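Local structure of haloacid dehalogenase-like hydrolase (Salmonella enterica subsp. enterica serovar Typhi, 4EZE) at residues M242-L254 with A267-H280. The protein probably hydrolyses O-phosphoserine to serine and phosphate, the last step of serine biosynthesis, as a magnesium-dependent phosphatase of the haloacid dehalogenase superfamily. Residues are numbered along the deposited sequence; the frame is centred on the assembly and turned at random.
Sequences MNAANKKQTLVDL and ACGDGANDLPMLEH. With NA (sodium ion), chain D.
Lys247 leaves its helix with CG anti to the carbonyl carbon (chi1 -83°) and then bends at chi3 (75°), which carries NZ across to Asn273 and Asp274 in the 3-10 segment 272-274. There NZ makes a salt bridge of 2.7 Å to Asp274 OD1, coming in from above the carboxylate plane, and a weak hydrogen bond to Asn273 O. The other oxygen, Asp274 OD2, takes the backbone N-H of Gly271, so both ends of the carboxylate are tied and its rotation is set. The loop between strand 265-269 and helix 275-280 contributes Asp270 to the acidic metal site of the Rossmann-like HAD fold: Asp270 OD1 binds the sodium ion at 2.4 Å, and OD2 of Asp114, the predicted nucleophile, and the backbone O of Asp116 complete the protein ligands. Lys247 is in the position of the conserved HAD lysine, consistent with its weak, long ion pair to Asp114 OD1. A water on the sodium also donates to Asn273 OD1, making Asn273 a second-shell residue.

Beyond the loop, helices 244-254 and 275-280 run side by side at 34°. One water stitches them together, donating to Ala244 O and Asn273 O and accepting from Met277 N, while Ala244 CB rests against Pro276 CG. Leu251 CD2 packs on Met277 CG at 3.7 Å, the two side chains crossing at about a right angle; Ile201 of the central parallel sheet touches both. At the far end His280 has its CG anti to the backbone N, and Val252 CG2 lies over one face of the ring in a CH-pi contact, offset toward the rim, 3.8 Å from methyl carbon to ring centroid. The extended Lys248 crosses the same histidine, and its NZ reaches His280 ND1 through one water and Pro276 O through another.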
ATOM      1  N   MET A 242      18.216  -1.103   1.948  1.00 48.45           N
ATOM      2  CA  MET A 242      16.841  -1.374   2.348  1.00 43.83           C
ATOM      3  C   MET A 242      16.167  -2.282   1.329  1.00 57.91           C
ATOM      4  O   MET A 242      15.452  -1.814   0.456  1.00 56.87           O
ATOM      5  CB  MET A 242      16.059  -0.061   2.454  1.00 38.63           C
ATOM      6  CG  MET A 242      14.611  -0.214   2.922  1.00 56.08           C
ATOM      7  SD  MET A 242      14.407  -0.444   4.719  1.00 50.32           S
ATOM      8  CE  MET A 242      14.291   1.268   5.268  1.00 37.10           C
ATOM      9  N   ASN A 243      16.407  -3.579   1.427  1.00 54.96           N
ATOM     10  CA  ASN A 243      15.731  -4.536   0.557  1.00 42.96           C
ATOM     11  C   ASN A 243      14.437  -4.974   1.211  1.00 55.68           C
ATOM     12  O   ASN A 243      13.962  -4.313   2.145  1.00 43.05           O
ATOM     13  CB  ASN A 243      16.621  -5.759   0.276  1.00 44.09           C
ATOM     14  CG  ASN A 243      17.060  -6.468   1.541  1.00 55.54           C
ATOM     15  OD1 ASN A 243      16.530  -6.226   2.634  1.00 55.42           O
ATOM     16  ND2 ASN A 243      18.030  -7.358   1.398  1.00 52.63           N
ATOM     17  N   ALA A 244      13.879  -6.085   0.725  1.00 46.17           N
ATOM     18  CA  ALA A 244      12.542  -6.517   1.120  1.00 51.45           C
ATOM     19  C   ALA A 244      12.533  -6.925   2.592  1.00 58.51           C
ATOM     20  O   ALA A 244      11.703  -6.466   3.378  1.00 46.15           O
ATOM     21  CB  ALA A 244      12.051  -7.655   0.226  1.00 37.81           C
ATOM     22  N   ALA A 245      13.479  -7.770   2.970  1.00 41.88           N
ATOM     23  CA  ALA A 245      13.563  -8.213   4.362  1.00 49.77           C
ATOM     24  C   ALA A 245      13.824  -7.020   5.301  1.00 45.20           C
ATOM     25  O   ALA A 245      13.288  -6.941   6.419  1.00 60.55           O
ATOM     26  CB  ALA A 245      14.632  -9.286   4.493  1.00 42.03           C
ATOM     27  N   ASN A 246      14.609  -6.052   4.845  1.00 43.79           N
ATOM     28  CA  ASN A 246      14.791  -4.867   5.682  1.00 44.99           C
ATOM     29  C   ASN A 246      13.581  -3.944   5.826  1.00 51.25           C
ATOM     30  O   ASN A 246      13.494  -3.167   6.780  1.00 46.32           O
ATOM     31  CB  ASN A 246      16.019  -4.081   5.270  1.00 44.16           C
ATOM     32  CG  ASN A 246      17.212  -4.414   6.137  1.00 74.94           C
ATOM     33  OD1 ASN A 246      18.364  -4.264   5.729  1.00 55.31           O
ATOM     34  ND2 ASN A 246      16.935  -4.873   7.350  1.00 48.32           N
ATOM     35  N   LYS A 247      12.647  -4.018   4.885  1.00 49.45           N
ATOM     36  CA  LYS A 247      11.453  -3.199   4.997  1.00 49.59           C
ATOM     37  C   LYS A 247      10.589  -3.772   6.106  1.00 43.53           C
ATOM     38  O   LYS A 247      10.060  -3.046   6.951  1.00 44.79           O
ATOM     39  CB  LYS A 247      10.724  -3.118   3.653  1.00 44.93           C
ATOM     40  CG  LYS A 247      11.314  -2.046   2.749  1.00 45.45           C
ATOM     41  CD  LYS A 247      11.001  -2.315   1.296  1.00 53.70           C
ATOM     42  CE  LYS A 247       9.561  -1.992   0.979  1.00 60.98           C
ATOM     43  NZ  LYS A 247       9.296  -2.371  -0.431  1.00 60.50           N
ATOM     44  N   LYS A 248      10.491  -5.091   6.125  1.00 42.22           N
ATOM     45  CA  LYS A 248       9.822  -5.776   7.217  1.00 44.78           C
ATOM     46  C   LYS A 248      10.490  -5.423   8.564  1.00 49.26           C
ATOM     47  O   LYS A 248       9.839  -5.016   9.524  1.00 48.77           O
ATOM     48  CB  LYS A 248       9.869  -7.287   6.977  1.00 46.47           C
ATOM     49  CG  LYS A 248       9.625  -8.082   8.240  1.00 51.50           C
ATOM     50  CD  LYS A 248       9.455  -9.551   7.960  1.00 55.27           C
ATOM     51  CE  LYS A 248       9.175 -10.295   9.257  1.00 49.61           C
ATOM     52  NZ  LYS A 248       9.185 -11.746   8.953  1.00 54.89           N
ATOM     53  N   GLN A 249      11.800  -5.573   8.617  1.00 41.32           N
ATOM     54  CA  GLN A 249      12.540  -5.369   9.857  1.00 50.93           C
ATOM     55  C   GLN A 249      12.405  -3.941  10.391  1.00 54.73           C
ATOM     56  O   GLN A 249      12.352  -3.720  11.598  1.00 48.95           O
ATOM     57  CB  GLN A 249      14.016  -5.718   9.648  1.00 48.31           C
ATOM     58  CG  GLN A 249      14.789  -5.772  10.946  1.00 54.46           C
ATOM     59  CD  GLN A 249      14.315  -6.920  11.807  1.00 70.01           C
ATOM     60  OE1 GLN A 249      14.351  -8.080  11.387  1.00 46.84           O
ATOM     61  NE2 GLN A 249      13.860  -6.609  13.016  1.00 43.93           N
ATOM     62  N   THR A 250      12.380  -2.972   9.487  1.00 38.66           N
ATOM     63  CA  THR A 250      12.091  -1.576   9.856  1.00 36.93           C
ATOM     64  C   THR A 250      10.686  -1.486  10.460  1.00 51.92           C
ATOM     65  O   THR A 250      10.461  -0.787  11.438  1.00 51.01           O
ATOM     66  CB  THR A 250      12.158  -0.675   8.609  1.00 37.26           C
ATOM     67  OG1 THR A 250      13.415  -0.877   7.963  1.00 48.80           O
ATOM     68  CG2 THR A 250      12.006   0.807   8.964  1.00 42.13           C
ATOM     69  N   LEU A 251       9.730  -2.200   9.882  1.00 52.90           N
ATOM     70  CA  LEU A 251       8.388  -2.176  10.449  1.00 35.60           C
ATOM     71  C   LEU A 251       8.378  -2.783  11.841  1.00 45.18           C
ATOM     72  O   LEU A 251       7.778  -2.234  12.750  1.00 48.19           O
ATOM     73  CB  LEU A 251       7.411  -2.900   9.547  1.00 36.42           C
ATOM     74  CG  LEU A 251       5.946  -2.729   9.927  1.00 47.99           C
ATOM     75  CD1 LEU A 251       5.585  -1.258  10.135  1.00 44.48           C
ATOM     76  CD2 LEU A 251       5.089  -3.348   8.831  1.00 47.55           C
ATOM     77  N   VAL A 252       9.051  -3.920  11.995  1.00 43.79           N
ATOM     78  CA  VAL A 252       9.133  -4.604  13.268  1.00 45.05           C
ATOM     79  C   VAL A 252       9.762  -3.688  14.309  1.00 56.88           C
ATOM     80  O   VAL A 252       9.211  -3.486  15.408  1.00 48.56           O
ATOM     81  CB  VAL A 252       9.983  -5.878  13.151  1.00 52.67           C
ATOM     82  CG1 VAL A 252      10.239  -6.486  14.528  1.00 40.84           C
ATOM     83  CG2 VAL A 252       9.276  -6.875  12.262  1.00 36.88           C
ATOM     84  N   ASP A 253      10.912  -3.125  13.950  1.00 42.79           N
ATOM     85  CA  ASP A 253      11.657  -2.267  14.878  1.00 45.02           C
ATOM     86  C   ASP A 253      10.850  -1.026  15.254  1.00 52.10           C
ATOM     87  O   ASP A 253      10.931  -0.552  16.390  1.00 49.39           O
ATOM     88  CB  ASP A 253      13.068  -1.901  14.342  1.00 43.30           C
ATOM     89  CG  ASP A 253      13.956  -3.148  14.041  1.00 48.78           C
ATOM     90  OD1 ASP A 253      13.567  -4.291  14.371  1.00 44.58           O
ATOM     91  OD2 ASP A 253      15.060  -2.992  13.463  1.00 50.50           O
ATOM     92  N   LEU A 254      10.044  -0.510  14.329  1.00 44.77           N
ATOM     93  CA  LEU A 254       9.282   0.713  14.615  1.00 39.59           C
ATOM     94  C   LEU A 254       8.144   0.379  15.542  1.00 46.04           C
ATOM     95  O   LEU A 254       7.788   1.156  16.427  1.00 52.08           O
ATOM     96  CB  LEU A 254       8.676   1.289  13.366  1.00 41.65           C
ATOM     97  CG  LEU A 254       7.822   2.542  13.562  1.00 48.57           C
ATOM     98  CD1 LEU A 254       8.613   3.660  14.224  1.00 43.18           C
ATOM     99  CD2 LEU A 254       7.339   3.025  12.200  1.00 51.43           C
ATOM    100  N   ALA A 267      -0.009  -2.282   6.898  1.00 40.34           N
ATOM    101  CA  ALA A 267       0.994  -1.974   5.862  1.00 43.44           C
ATOM    102  C   ALA A 267       0.354  -2.106   4.483  1.00 50.24           C
ATOM    103  O   ALA A 267      -0.443  -3.012   4.263  1.00 44.41           O
ATOM    104  CB  ALA A 267       2.172  -2.922   5.967  1.00 37.44           C
ATOM    105  N   CYS A 268       0.694  -1.205   3.566  1.00 50.86           N
ATOM    106  CA  CYS A 268       0.107  -1.181   2.215  1.00 38.80           C
ATOM    107  C   CYS A 268       1.233  -1.202   1.188  1.00 59.25           C
ATOM    108  O   CYS A 268       2.226  -0.505   1.353  1.00 38.34           O
ATOM    109  CB  CYS A 268      -0.643   0.126   1.979  1.00 52.96           C
ATOM    110  SG  CYS A 268      -1.882   0.550   3.216  1.00 45.76           S
ATOM    111  N   GLY A 269       1.083  -1.973   0.119  1.00 41.69           N
ATOM    112  CA  GLY A 269       2.122  -2.044  -0.912  1.00 39.14           C
ATOM    113  C   GLY A 269       1.558  -2.650  -2.182  1.00 46.27           C
ATOM    114  O   GLY A 269       0.456  -3.202  -2.173  1.00 38.28           O
ATOM    115  N   ASP A 270       2.324  -2.553  -3.262  1.00 37.78           N
ATOM    116  CA  ASP A 270       1.920  -3.054  -4.562  1.00 36.64           C
ATOM    117  C   ASP A 270       2.830  -4.176  -5.104  1.00 45.68           C
ATOM    118  O   ASP A 270       2.388  -4.972  -5.943  1.00 49.59           O
ATOM    119  CB  ASP A 270       2.015  -1.932  -5.577  1.00 45.94           C
ATOM    120  CG  ASP A 270       3.454  -1.523  -5.820  1.00 57.52           C
ATOM    121  OD1 ASP A 270       4.096  -1.036  -4.860  1.00 53.16           O
ATOM    122  OD2 ASP A 270       3.946  -1.723  -6.949  1.00 63.55           O
ATOM    123  N   GLY A 271       4.088  -4.227  -4.661  1.00 51.83           N
ATOM    124  CA  GLY A 271       5.123  -5.078  -5.326  1.00 37.61           C
ATOM    125  C   GLY A 271       5.716  -6.210  -4.507  1.00 61.91           C
ATOM    126  O   GLY A 271       5.610  -6.233  -3.273  1.00 47.93           O
ATOM    127  N   ALA A 272       6.355  -7.150  -5.201  1.00 44.13           N
ATOM    128  CA  ALA A 272       6.967  -8.295  -4.539  1.00 47.55           C
ATOM    129  C   ALA A 272       7.893  -7.884  -3.389  1.00 47.93           C
ATOM    130  O   ALA A 272       7.937  -8.569  -2.384  1.00 54.36           O
ATOM    131  CB  ALA A 272       7.711  -9.170  -5.535  1.00 53.16           C
ATOM    132  N   ASN A 273       8.639  -6.784  -3.524  1.00 44.99           N
ATOM    133  CA  ASN A 273       9.541  -6.404  -2.434  1.00 49.25           C
ATOM    134  C   ASN A 273       8.793  -5.907  -1.186  1.00 40.95           C
ATOM    135  O   ASN A 273       9.414  -5.556  -0.192  1.00 65.30           O
ATOM    136  CB  ASN A 273      10.627  -5.410  -2.881  1.00 48.98           C
ATOM    137  CG  ASN A 273      10.063  -4.174  -3.533  1.00 50.84           C
ATOM    138  OD1 ASN A 273       8.997  -3.675  -3.149  1.00 49.05           O
ATOM    139  ND2 ASN A 273      10.772  -3.669  -4.534  1.00 82.32           N
ATOM    140  N   ASP A 274       7.456  -5.934  -1.254  1.00 44.23           N
ATOM    141  CA  ASP A 274       6.578  -5.533  -0.166  1.00 57.74           C
ATOM    142  C   ASP A 274       6.027  -6.770   0.570  1.00 44.73           C
ATOM    143  O   ASP A 274       5.545  -6.668   1.707  1.00 45.75           O
ATOM    144  CB  ASP A 274       5.404  -4.688  -0.700  1.00 48.16           C
ATOM    145  CG  ASP A 274       5.817  -3.281  -1.128  1.00 51.77           C
ATOM    146  OD1 ASP A 274       6.593  -2.640  -0.411  1.00 59.27           O
ATOM    147  OD2 ASP A 274       5.338  -2.800  -2.179  1.00 56.37           O
ATOM    148  N   LEU A 275       6.083  -7.936  -0.061  1.00 47.55           N
ATOM    149  CA  LEU A 275       5.467  -9.130   0.567  1.00 53.47           C
ATOM    150  C   LEU A 275       5.858  -9.410   2.040  1.00 37.30           C
ATOM    151  O   LEU A 275       4.979  -9.651   2.884  1.00 49.47           O
ATOM    152  CB  LEU A 275       5.670 -10.376  -0.286  1.00 44.22           C
ATOM    153  CG  LEU A 275       4.745 -10.468  -1.508  1.00 60.46           C
ATOM    154  CD1 LEU A 275       5.170 -11.625  -2.396  1.00 50.47           C
ATOM    155  CD2 LEU A 275       3.297 -10.661  -1.096  1.00 47.59           C
ATOM    156  N   PRO A 276       7.168  -9.410   2.356  1.00 36.89           N
ATOM    157  CA  PRO A 276       7.559  -9.710   3.737  1.00 58.24           C
ATOM    158  C   PRO A 276       6.914  -8.739   4.707  1.00 55.39           C
ATOM    159  O   PRO A 276       6.336  -9.150   5.716  1.00 57.08           O
ATOM    160  CB  PRO A 276       9.065  -9.517   3.706  1.00 49.20           C
ATOM    161  CG  PRO A 276       9.428  -9.932   2.324  1.00 42.50           C
ATOM    162  CD  PRO A 276       8.330  -9.401   1.453  1.00 47.09           C
ATOM    163  N   MET A 277       6.985  -7.458   4.369  1.00 45.09           N
ATOM    164  CA  MET A 277       6.350  -6.415   5.153  1.00 43.71           C
ATOM    165  C   MET A 277       4.828  -6.556   5.229  1.00 45.45           C
ATOM    166  O   MET A 277       4.234  -6.345   6.280  1.00 51.32           O
ATOM    167  CB  MET A 277       6.721  -5.049   4.586  1.00 39.57           C
ATOM    168  CG  MET A 277       6.151  -3.885   5.349  1.00 53.30           C
ATOM    169  SD  MET A 277       6.782  -2.312   4.741  1.00 48.16           S
ATOM    170  CE  MET A 277       5.735  -2.062   3.305  1.00 53.87           C
ATOM    171  N   LEU A 278       4.180  -6.896   4.128  1.00 40.21           N
ATOM    172  CA  LEU A 278       2.719  -7.025   4.174  1.00 34.33           C
ATOM    173  C   LEU A 278       2.280  -8.306   4.880  1.00 50.68           C
ATOM    174  O   LEU A 278       1.219  -8.350   5.529  1.00 50.64           O
ATOM    175  CB  LEU A 278       2.115  -7.005   2.770  1.00 43.38           C
ATOM    176  CG  LEU A 278       2.388  -5.819   1.857  1.00 56.62           C
ATOM    177  CD1 LEU A 278       1.734  -6.108   0.522  1.00 43.07           C
ATOM    178  CD2 LEU A 278       1.807  -4.550   2.441  1.00 54.54           C
ATOM    179  N   GLU A 279       3.075  -9.359   4.730  1.00 46.71           N
ATOM    180  CA  GLU A 279       2.735 -10.622   5.370  1.00 59.79           C
ATOM    181  C   GLU A 279       2.927 -10.508   6.863  1.00 53.93           C
ATOM    182  O   GLU A 279       2.177 -11.096   7.637  1.00 52.48           O
ATOM    183  CB  GLU A 279       3.554 -11.771   4.811  1.00 58.38           C
ATOM    184  CG  GLU A 279       2.992 -12.301   3.499  1.00 59.76           C
ATOM    185  CD  GLU A 279       3.950 -13.250   2.801  1.00 63.49           C
ATOM    186  OE1 GLU A 279       3.476 -14.262   2.247  1.00 99.44           O
ATOM    187  OE2 GLU A 279       5.174 -12.987   2.800  1.00 86.76           O
ATOM    188  N   HIS A 280       3.904  -9.713   7.270  1.00 48.11           N
ATOM    189  CA  HIS A 280       4.115  -9.488   8.690  1.00 48.73           C
ATOM    190  C   HIS A 280       3.012  -8.627   9.325  1.00 56.32           C
ATOM    191  O   HIS A 280       2.550  -8.919  10.413  1.00 47.53           O
ATOM    192  CB  HIS A 280       5.475  -8.857   8.947  1.00 46.35           C
ATOM    193  CG  HIS A 280       5.637  -8.357  10.345  1.00 63.21           C
ATOM    194  ND1 HIS A 280       6.010  -9.179  11.387  1.00 61.56           N
ATOM    195  CD2 HIS A 280       5.449  -7.128  10.882  1.00 54.95           C
ATOM    196  CE1 HIS A 280       6.061  -8.471  12.501  1.00 49.07           C
ATOM    197  NE2 HIS A 280       5.732  -7.222  12.222  1.00 56.70           N
TER
HETATM  198 NA    NA D 302       6.256  -0.116  -4.703  1.00 56.47          NA
HETATM  199  O   HOH W   1       8.895  -6.118   2.563  1.00 52.96           O
HETATM  200  O   HOH W   2       6.928 -11.454   6.848  1.00 53.06           O
HETATM  201  O   HOH W   3       6.547 -11.822  10.540  1.00 73.17           O
HETATM  202  O   HOH W   4       7.179  -2.008  -4.932  1.00 69.23           O
HETATM  203  O   HOH W   5       7.176  -0.291  -7.045  1.00 46.75           O